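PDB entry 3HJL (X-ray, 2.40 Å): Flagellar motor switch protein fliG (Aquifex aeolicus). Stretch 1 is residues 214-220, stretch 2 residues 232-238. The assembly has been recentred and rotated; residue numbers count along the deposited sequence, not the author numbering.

Stretch 1 (214-220) TRELILQ
Stretch 2 232-238: RIREKMF

Two helical segments of the flagellar motor switch protein FliG pack at a distance, their axes 11.8 Å apart at closest approach and their N-to-C directions 149° apart, so the chains run roughly antiparallel. Residues 214-220 are helical throughout, and the main-chain amides of Ile218, Leu219 and Gln220 are satisfied by the carbonyl oxygens of Thr214, Arg215 and Glu216, respectively. The second helix includes 232-237; the N atoms of Lys236 and Met237 both make weak hydrogen bonds to Ile233 O. Phe238 leaves helical geometry (phi/psi -133/115), its N weakly bonded to Arg234 O at 3.5 Å.

In the register, the CA atoms of Leu219 and Ile233 are the nearest across the stretches, 8.4 Å apart. Both CA-to-CB bonds point toward the opposing stretch, and both side chains adopt m,t rotamers. Leu219 CD2 meets Ile233 CG2 at 3.7 Å, while Leu219 CD1 packs 3.6 Å from Met237 SD. Met237 (m,t,p) also brings its CE to 3.4 Å from Arg215 CD, an aliphatic contact; Arg215 NE and NH2 find their hydrogen-bonding partners elsewhere in the structure.

The polar link is a salt bridge between Glu216 and Arg234. Their CA-to-CB bonds point sideways, but the ends of the side chains come nearer: Glu216 folds through m,m with chi3 -64°, and Arg234 extends through m,t before chi3 of 111° and chi4 of 94°. Arg234 NH2 lies 3.0 Å from Glu216 OE2 and donates a weak hydrogen bond to Glu216 OE1 at 3.1 Å, its 121° N-H...O angle far from linear. OE2 lies at the guanidinium edge, near its plane, whereas Leu219 CD1 covers one face. Arg234 NH1 approaches Leu219 CB at 3.5 Å, so the charged group combines carboxylate pairing with apolar packing.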

# COMPACT_ATOMS: atom_id res chain seq x y z
N THR A 214 -24.82 -16.22 23.12
CA THR A 214 -24.34 -16.05 21.74
C THR A 214 -23.44 -14.82 21.61
O THR A 214 -22.36 -14.90 21.04
CB THR A 214 -25.52 -15.89 20.75
OG1 THR A 214 -26.42 -16.99 20.88
CG2 THR A 214 -25.01 -15.82 19.31
N ARG A 215 -23.93 -13.68 22.11
CA ARG A 215 -23.20 -12.39 22.09
C ARG A 215 -21.78 -12.47 22.65
O ARG A 215 -20.85 -11.96 22.04
CB ARG A 215 -24.01 -11.31 22.83
CG ARG A 215 -23.20 -10.17 23.48
CD ARG A 215 -24.07 -8.99 23.90
NE ARG A 215 -25.39 -9.41 24.40
CZ ARG A 215 -25.71 -9.60 25.69
NH1 ARG A 215 -24.84 -9.41 26.68
NH2 ARG A 215 -26.95 -9.99 25.97
N GLU A 216 -21.64 -13.08 23.82
CA GLU A 216 -20.34 -13.19 24.50
C GLU A 216 -19.39 -14.18 23.83
O GLU A 216 -18.18 -13.95 23.81
CB GLU A 216 -20.52 -13.54 25.98
CG GLU A 216 -21.19 -12.44 26.79
CD GLU A 216 -20.30 -11.22 26.96
OE1 GLU A 216 -19.24 -11.36 27.60
OE2 GLU A 216 -20.67 -10.13 26.46
N LEU A 217 -19.93 -15.28 23.30
CA LEU A 217 -19.11 -16.27 22.57
C LEU A 217 -18.56 -15.70 21.25
O LEU A 217 -17.43 -16.02 20.87
CB LEU A 217 -19.88 -17.58 22.32
CG LEU A 217 -19.71 -18.66 23.41
CD1 LEU A 217 -20.06 -18.13 24.81
CD2 LEU A 217 -20.53 -19.90 23.08
N ILE A 218 -19.34 -14.86 20.57
CA ILE A 218 -18.88 -14.20 19.34
C ILE A 218 -17.75 -13.20 19.64
O ILE A 218 -16.71 -13.23 18.99
CB ILE A 218 -20.03 -13.45 18.61
CG1 ILE A 218 -20.98 -14.45 17.96
CG2 ILE A 218 -19.47 -12.51 17.54
CD1 ILE A 218 -22.24 -13.82 17.43
N LEU A 219 -17.99 -12.34 20.63
CA LEU A 219 -17.02 -11.31 21.01
C LEU A 219 -15.69 -11.90 21.49
O LEU A 219 -14.63 -11.40 21.12
CB LEU A 219 -17.60 -10.39 22.09
CG LEU A 219 -18.69 -9.40 21.66
CD1 LEU A 219 -19.44 -8.84 22.89
CD2 LEU A 219 -18.06 -8.26 20.85
N GLN A 220 -15.77 -12.96 22.30
CA GLN A 220 -14.57 -13.64 22.83
C GLN A 220 -13.68 -14.15 21.69
O GLN A 220 -12.47 -13.93 21.71
CB GLN A 220 -14.97 -14.82 23.73
CG GLN A 220 -13.88 -15.28 24.70
CD GLN A 220 -13.72 -14.37 25.94
OE1 GLN A 220 -12.97 -14.71 26.87
NE2 GLN A 220 -14.43 -13.25 25.97
N ARG A 232 -13.30 -2.15 20.34
CA ARG A 232 -14.01 -1.10 19.59
C ARG A 232 -15.49 -1.42 19.42
O ARG A 232 -16.32 -0.50 19.43
CB ARG A 232 -13.35 -0.84 18.23
CG ARG A 232 -11.99 -0.15 18.35
CD ARG A 232 -11.39 0.27 17.01
NE ARG A 232 -11.47 -0.77 15.98
CZ ARG A 232 -12.31 -0.79 14.93
NH1 ARG A 232 -13.18 0.21 14.70
NH2 ARG A 232 -12.27 -1.81 14.08
N ILE A 233 -15.83 -2.70 19.30
CA ILE A 233 -17.23 -3.14 19.26
C ILE A 233 -17.90 -2.91 20.62
O ILE A 233 -18.99 -2.34 20.67
CB ILE A 233 -17.38 -4.64 18.86
CG1 ILE A 233 -16.96 -4.86 17.41
CG2 ILE A 233 -18.83 -5.09 19.02
CD1 ILE A 233 -16.76 -6.32 17.06
N ARG A 234 -17.23 -3.32 21.71
CA ARG A 234 -17.78 -3.18 23.07
C ARG A 234 -18.02 -1.72 23.47
O ARG A 234 -18.96 -1.43 24.21
CB ARG A 234 -16.88 -3.83 24.13
CG ARG A 234 -16.62 -5.32 23.93
CD ARG A 234 -16.02 -5.96 25.19
NE ARG A 234 -16.96 -6.89 25.82
CZ ARG A 234 -17.01 -8.21 25.61
NH1 ARG A 234 -16.12 -8.84 24.81
NH2 ARG A 234 -17.94 -8.94 26.23
N GLU A 235 -17.14 -0.82 23.03
CA GLU A 235 -17.32 0.63 23.20
C GLU A 235 -18.66 1.12 22.62
O GLU A 235 -19.34 1.95 23.22
CB GLU A 235 -16.17 1.40 22.55
CG GLU A 235 -14.85 1.32 23.33
CD GLU A 235 -13.67 1.98 22.62
OE1 GLU A 235 -13.83 2.40 21.44
OE2 GLU A 235 -12.58 2.07 23.23
N LYS A 236 -19.04 0.57 21.47
CA LYS A 236 -20.32 0.90 20.84
C LYS A 236 -21.53 0.19 21.46
O LYS A 236 -22.66 0.64 21.26
CB LYS A 236 -20.25 0.59 19.34
CG LYS A 236 -19.16 1.35 18.58
CD LYS A 236 -19.40 2.84 18.58
CE LYS A 236 -18.48 3.54 17.62
NZ LYS A 236 -18.73 5.00 17.65
N MET A 237 -21.30 -0.92 22.17
CA MET A 237 -22.38 -1.68 22.85
C MET A 237 -22.98 -0.93 24.04
O MET A 237 -24.16 -1.12 24.36
CB MET A 237 -21.91 -3.08 23.27
CG MET A 237 -21.76 -4.06 22.09
SD MET A 237 -20.91 -5.60 22.54
CE MET A 237 -21.98 -6.26 23.82
N PHE A 238 -22.16 -0.16 24.75
CA PHE A 238 -22.66 0.78 25.76
C PHE A 238 -21.99 2.14 25.58
O PHE A 238 -20.75 2.29 25.79
CB PHE A 238 -22.48 0.29 27.20
CG PHE A 238 -23.32 1.06 28.20
CD1 PHE A 238 -24.60 0.63 28.52
CD2 PHE A 238 -22.87 2.27 28.71
CE1 PHE A 238 -25.40 1.36 29.38
CE2 PHE A 238 -23.67 3.01 29.57
CZ PHE A 238 -24.94 2.56 29.91